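Local coordinates for germination-specific N-acetylmuramoyl-L-alanine amidase, Autolysin (Clostridioides difficile, PDB 7RAG), which probably hydrolyses the amide bond between N-acetylmuramic acid and L-alanine in peptidoglycan with the help of a zinc ion, and is bound here to the lipoprotein GerS, at residues E95-S100 with N167-V172; A121-P126 with E141-V146. One frame throughout, in Å; residues are numbered along the deposited sequence.

Interaction 1: residues E95-S100 with N167-V172; sequences EIISNS and NNIPSV
Ile-97 meets Asn-167 and Ile-169 where the end of helix 82-99 passes the loop that leads into strand 171-178. Segment 95-100 lies at the C-terminal end of that helix, while 167-172 bends round and becomes extended at Ser-171. No hydrogen bond links the two backbones. Ile-97 directs its CB at the loop, and CG2, anti to its backbone N, does the touching: it lies 3.8 Å from Asn-167 OD1 and, more loosely, 4.5 Å from Ile-169 CD1.

The amide of Asn-167 is held by its own loop. Its ND2 donates to Ser-171 OG at 2.9 Å, almost straight (166°), with Ser-171 OG nearly in the plane of the amide (8° out of it), and it also reaches Leu-163 O. Ser-171 OG passes the chain on to Ile-169 O, 2.9 Å away, approaching from above the carbonyl plane. On the oxygen side, Lys-94 NZ, one turn before Ser-98 on the helix, bonds to Asn-167 OD1. Phe-105 of strand 104-111 packs against both Ile-97 and Ile-169.

The methyl contact is van der Waals and undirected, made partly against a polar amide oxygen, whereas Lys-94 supplies a polar tie between helix and loop; its bond to OD1, with the two acceptors on ND2, is consistent with a fixed rotation of the amide.

Interaction 2: residues A121-P126 with E141-V146; sequences AQTFYP and EELKRV
Leu-143 CD1 fits against two residues at once, 3.7 Å from CB of Ala-121, just before strand 122-126, and 3.7 Å from OG1 of Thr-123 within it. This is the tight part of the contact, and all three residues are buried. Leu-143 CG stands anti to the carbonyl carbon (chi1 -69°), which carries its branch down from the helix toward the sheet, while Ala-121 and Thr-123, two apart along the chain, both direct CB at the helix. The CD1–OG1 approach is a van der Waals contact; the hydroxyl's hydrogen bond is with OE1 of Gln-140, one residue before the helical segment, whose NE2 bonds Ala-121 O, so a single side chain of the helix holds both Ala-121 and Thr-123 beside the leucine. Ile-174 of strand 171-178 and Ala-200 of helix 191-211 also touch Leu-143.

Strand 122-126, helix 130-147 and strand 156-158 form a beta-alpha-beta unit, and this contact packs its helix onto its first strand. CB of Gln-122 is directed away from the helix; its NE2 bonds Thr-123 O at 2.9 Å, with Thr-123 O lying in the amide plane.

The loose side of the helix faces solvent: Glu-141 and Lys-144 are exposed, neither touches segment 121-126, and the extended chain of Lys-144 leads away from it. Arg-145 NH2 makes a salt bridge of 2.6 Å to Glu-142 OE1, met nearly along the C-O axis and 6° out of the guanidinium plane; its NE adds a weak bond to the same oxygen. Val-146 CG2 lies over one guanidinium face, offset toward the rim. Here the lipoprotein chain covers the helix: its Asp-85 forms a salt bridge with Arg-145 NH1, its Val-87 packs on Arg-145 and its Ile-83 on Val-146.

Overall arrangement
From the N terminus, the chain first forms strand 18-23, helix 41-58 and strand 62-65, then enters helix 82-99, whose end supplies 95-100. It continues through strand 104-111, which carries the zinc ligand His-109, to 121-126 and on to helix 130-147, where interaction 2 closes a short loop. Strand 156-158 follows, and only at 167-172 does interaction 1 close its longer loop, so interaction 2 lies wholly within it. The contact centres are about 20 Å apart, yet strands 122-126 and 171-178 are antiparallel neighbours and touch where Val-172 packs against Phe-124. Together they tie helices 82-99 and 130-147 to one mixed sheet.

Interaction 1: residues E95-S100 with N167-V172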
loop_
_atom_site.group_PDB
_atom_site.type_symbol
_atom_site.label_atom_id
_atom_site.label_comp_id
_atom_site.label_asym_id
_atom_site.label_seq_id
_atom_site.Cartn_x
_atom_site.Cartn_y
_atom_site.Cartn_z
ATOM N N GLU B 95 9.662 -40.301 8.826
ATOM C CA GLU B 95 8.284 -40.788 8.914
ATOM C C GLU B 95 7.332 -39.656 9.289
ATOM O O GLU B 95 6.181 -39.618 8.825
ATOM C CB GLU B 95 8.173 -41.939 9.909
ATOM N N ILE B 96 7.794 -38.733 10.132
ATOM C CA ILE B 96 6.981 -37.562 10.438
ATOM C C ILE B 96 6.694 -36.780 9.165
ATOM O O ILE B 96 5.572 -36.314 8.951
ATOM C CB ILE B 96 7.664 -36.699 11.504
ATOM C CG1 ILE B 96 7.677 -37.452 12.825
ATOM C CG2 ILE B 96 6.962 -35.348 11.642
ATOM C CD1 ILE B 96 8.450 -36.761 13.894
ATOM N N ILE B 97 7.692 -36.659 8.282
ATOM C CA ILE B 97 7.458 -35.993 7.000
ATOM C C ILE B 97 6.465 -36.786 6.166
ATOM O O ILE B 97 5.532 -36.228 5.577
ATOM C CB ILE B 97 8.778 -35.784 6.233
ATOM C CG1 ILE B 97 9.758 -34.924 7.036
ATOM C CG2 ILE B 97 8.523 -35.100 4.895
ATOM C CD1 ILE B 97 11.089 -34.756 6.337
ATOM N N SER B 98 6.654 -38.104 6.095
ATOM C CA SER B 98 5.828 -38.920 5.210
ATOM C C SER B 98 4.366 -38.928 5.634
ATOM O O SER B 98 3.473 -38.865 4.787
ATOM C CB SER B 98 6.356 -40.345 5.166
ATOM O OG SER B 98 7.565 -40.382 4.445
ATOM N N ASN B 99 4.099 -39.027 6.930
ATOM C CA ASN B 99 2.753 -39.286 7.410
ATOM C C ASN B 99 1.973 -38.017 7.759
ATOM O O ASN B 99 0.820 -38.112 8.199
ATOM C CB ASN B 99 2.821 -40.225 8.617
ATOM C CG ASN B 99 3.605 -41.507 8.315
ATOM O OD1 ASN B 99 3.242 -42.299 7.428
ATOM N ND2 ASN B 99 4.693 -41.711 9.055
ATOM N N SER B 100 2.546 -36.837 7.528
ATOM C CA SER B 100 1.973 -35.599 8.032
ATOM C C SER B 100 0.918 -34.970 7.135
ATOM O O SER B 100 0.052 -34.265 7.652
ATOM C CB SER B 100 3.076 -34.576 8.259
ATOM O OG SER B 100 3.853 -34.969 9.366
ATOM N N ASN B 167 10.309 -35.958 -1.094
ATOM C CA ASN B 167 9.317 -35.655 -0.075
ATOM C C ASN B 167 7.927 -35.354 -0.611
ATOM O O ASN B 167 6.969 -35.400 0.177
ATOM C CB ASN B 167 9.755 -34.456 0.761
ATOM C CG ASN B 167 10.811 -34.809 1.742
ATOM O OD1 ASN B 167 10.940 -35.969 2.159
ATOM N ND2 ASN B 167 11.592 -33.815 2.129
ATOM N N ASN B 168 7.794 -35.006 -1.896
ATOM C CA ASN B 168 6.544 -34.592 -2.530
ATOM C C ASN B 168 6.053 -33.241 -2.058
ATOM O O ASN B 168 4.976 -32.819 -2.481
ATOM C CB ASN B 168 5.399 -35.601 -2.330
ATOM C CG ASN B 168 5.696 -36.955 -2.950
ATOM O OD1 ASN B 168 6.075 -37.040 -4.119
ATOM N ND2 ASN B 168 5.550 -38.022 -2.157
ATOM N N ILE B 169 6.786 -32.549 -1.196
ATOM C CA ILE B 169 6.421 -31.188 -0.811
ATOM C C ILE B 169 7.666 -30.316 -0.876
ATOM O O ILE B 169 8.790 -30.827 -0.897
ATOM C CB ILE B 169 5.797 -31.141 0.599
ATOM C CG1 ILE B 169 6.677 -31.898 1.603
ATOM C CG2 ILE B 169 4.358 -31.673 0.547
ATOM C CD1 ILE B 169 6.289 -31.663 3.055
ATOM N N PRO B 170 7.494 -28.995 -0.955
ATOM C CA PRO B 170 8.676 -28.123 -1.002
ATOM C C PRO B 170 9.520 -28.279 0.259
ATOM O O PRO B 170 9.026 -28.172 1.384
ATOM C CB PRO B 170 8.073 -26.716 -1.132
ATOM C CG PRO B 170 6.751 -26.949 -1.728
ATOM C CD PRO B 170 6.254 -28.227 -1.169
ATOM N N SER B 171 10.808 -28.522 0.067
ATOM C CA SER B 171 11.664 -28.915 1.172
ATOM C C SER B 171 12.966 -28.146 1.091
ATOM O O SER B 171 13.603 -28.144 0.043
ATOM C CB SER B 171 11.943 -30.422 1.134
ATOM O OG SER B 171 10.745 -31.161 1.250
ATOM N N VAL B 172 13.368 -27.502 2.186
ATOM C CA VAL B 172 14.600 -26.726 2.200
ATOM C C VAL B 172 15.318 -26.932 3.522
ATOM O O VAL B 172 14.703 -27.178 4.568
ATOM C CB VAL B 172 14.362 -25.221 1.979
ATOM C CG1 VAL B 172 13.583 -24.986 0.698
ATOM C CG2 VAL B 172 13.626 -24.640 3.171
#

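Interaction 2: residues A121-P126 with E141-V146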
loop_
_atom_site.group_PDB
_atom_site.type_symbol
_atom_site.label_atom_id
_atom_site.label_comp_id
_atom_site.label_asym_id
_atom_site.label_seq_id
_atom_site.Cartn_x
_atom_site.Cartn_y
_atom_site.Cartn_z
ATOM N N ALA B 121 24.499 -17.033 6.312
ATOM C CA ALA B 121 23.422 -18.004 6.206
ATOM C C ALA B 121 23.363 -18.554 4.786
ATOM O O ALA B 121 23.528 -17.821 3.802
ATOM C CB ALA B 121 22.087 -17.367 6.572
ATOM N N GLN B 122 23.131 -19.854 4.686
ATOM C CA GLN B 122 23.099 -20.546 3.412
ATOM C C GLN B 122 21.877 -21.452 3.356
ATOM O O GLN B 122 21.640 -22.226 4.280
ATOM C CB GLN B 122 24.375 -21.359 3.228
ATOM C CG GLN B 122 24.355 -22.227 1.996
ATOM C CD GLN B 122 24.478 -21.416 0.743
ATOM O OE1 GLN B 122 25.449 -20.677 0.573
ATOM N NE2 GLN B 122 23.484 -21.515 -0.136
ATOM N N THR B 123 21.114 -21.371 2.271
ATOM C CA THR B 123 19.970 -22.251 2.066
ATOM C C THR B 123 20.285 -23.315 1.015
ATOM O O THR B 123 21.070 -23.100 0.093
ATOM C CB THR B 123 18.743 -21.445 1.650
ATOM O OG1 THR B 123 18.753 -20.207 2.358
ATOM C CG2 THR B 123 17.469 -22.178 2.013
ATOM N N PHE B 124 19.683 -24.481 1.182
ATOM C CA PHE B 124 19.833 -25.590 0.260
ATOM C C PHE B 124 18.452 -26.142 -0.058
ATOM O O PHE B 124 17.509 -26.016 0.733
ATOM C CB PHE B 124 20.700 -26.723 0.830
ATOM C CG PHE B 124 22.017 -26.281 1.404
ATOM C CD1 PHE B 124 23.163 -26.294 0.634
ATOM C CD2 PHE B 124 22.117 -25.899 2.725
ATOM C CE1 PHE B 124 24.383 -25.913 1.172
ATOM C CE2 PHE B 124 23.326 -25.511 3.260
ATOM C CZ PHE B 124 24.458 -25.524 2.492
ATOM N N TYR B 125 18.362 -26.789 -1.209
ATOM C CA TYR B 125 17.159 -27.432 -1.705
ATOM C C TYR B 125 17.569 -28.752 -2.338
ATOM O O TYR B 125 18.698 -28.878 -2.830
ATOM C CB TYR B 125 16.437 -26.552 -2.739
ATOM C CG TYR B 125 17.222 -26.365 -4.033
ATOM C CD1 TYR B 125 16.982 -27.181 -5.137
ATOM C CD2 TYR B 125 18.200 -25.376 -4.141
ATOM C CE1 TYR B 125 17.686 -27.026 -6.299
ATOM C CE2 TYR B 125 18.916 -25.208 -5.300
ATOM C CZ TYR B 125 18.651 -26.037 -6.383
ATOM O OH TYR B 125 19.346 -25.876 -7.549
ATOM N N PRO B 126 16.682 -29.745 -2.352
ATOM C CA PRO B 126 17.044 -31.036 -2.949
ATOM C C PRO B 126 17.193 -30.900 -4.455
ATOM O O PRO B 126 16.338 -30.311 -5.118
ATOM C CB PRO B 126 15.861 -31.933 -2.579
ATOM C CG PRO B 126 14.705 -30.987 -2.491
ATOM C CD PRO B 126 15.263 -29.701 -1.963
ATOM N N GLU B 141 16.926 -14.737 -0.205
ATOM C CA GLU B 141 16.752 -13.298 -0.398
ATOM C C GLU B 141 16.383 -12.597 0.910
ATOM O O GLU B 141 16.925 -11.530 1.225
ATOM C CB GLU B 141 15.679 -13.036 -1.457
ATOM C CG GLU B 141 16.202 -12.810 -2.856
ATOM C CD GLU B 141 15.247 -13.355 -3.906
ATOM O OE1 GLU B 141 14.066 -13.606 -3.541
ATOM O OE2 GLU B 141 15.682 -13.553 -5.077
ATOM N N GLU B 142 15.457 -13.176 1.691
ATOM C CA GLU B 142 15.119 -12.544 2.968
ATOM C C GLU B 142 16.265 -12.628 3.973
ATOM O O GLU B 142 16.463 -11.702 4.763
ATOM C CB GLU B 142 13.861 -13.155 3.563
ATOM C CG GLU B 142 12.660 -12.948 2.706
ATOM C CD GLU B 142 12.523 -11.523 2.251
ATOM O OE1 GLU B 142 12.416 -10.636 3.119
ATOM O OE2 GLU B 142 12.537 -11.288 1.018
ATOM N N LEU B 143 17.020 -13.724 3.978
ATOM C CA LEU B 143 18.155 -13.810 4.887
ATOM C C LEU B 143 19.158 -12.714 4.574
ATOM O O LEU B 143 19.670 -12.047 5.485
ATOM C CB LEU B 143 18.807 -15.189 4.804
ATOM C CG LEU B 143 18.033 -16.391 5.355
ATOM C CD1 LEU B 143 18.742 -17.700 5.020
ATOM C CD2 LEU B 143 17.854 -16.285 6.846
ATOM N N LYS B 144 19.405 -12.476 3.281
ATOM C CA LYS B 144 20.254 -11.362 2.868
ATOM C C LYS B 144 19.676 -10.021 3.312
ATOM O O LYS B 144 20.359 -9.230 3.968
ATOM C CB LYS B 144 20.438 -11.375 1.349
ATOM C CG LYS B 144 21.455 -10.367 0.834
ATOM C CD LYS B 144 21.367 -10.179 -0.683
ATOM C CE LYS B 144 22.229 -8.999 -1.153
ATOM N NZ LYS B 144 21.885 -8.467 -2.525
ATOM N N ARG B 145 18.415 -9.744 2.964
ATOM C CA ARG B 145 17.890 -8.392 3.163
ATOM C C ARG B 145 17.736 -8.064 4.636
ATOM O O ARG B 145 18.026 -6.942 5.057
ATOM C CB ARG B 145 16.547 -8.213 2.459
ATOM C CG ARG B 145 15.909 -6.847 2.694
ATOM C CD ARG B 145 14.471 -6.782 2.160
ATOM N NE ARG B 145 13.584 -7.757 2.799
ATOM C CZ ARG B 145 12.905 -7.534 3.926
ATOM N NH1 ARG B 145 13.000 -6.373 4.547
ATOM N NH2 ARG B 145 12.124 -8.467 4.443
ATOM N N VAL B 146 17.279 -9.028 5.432
ATOM C CA VAL B 146 16.963 -8.792 6.832
ATOM C C VAL B 146 18.184 -8.974 7.721
ATOM O O VAL B 146 18.425 -8.171 8.623
ATOM C CB VAL B 146 15.815 -9.732 7.253
ATOM C CG1 VAL B 146 15.546 -9.603 8.727
ATOM C CG2 VAL B 146 14.562 -9.436 6.443
#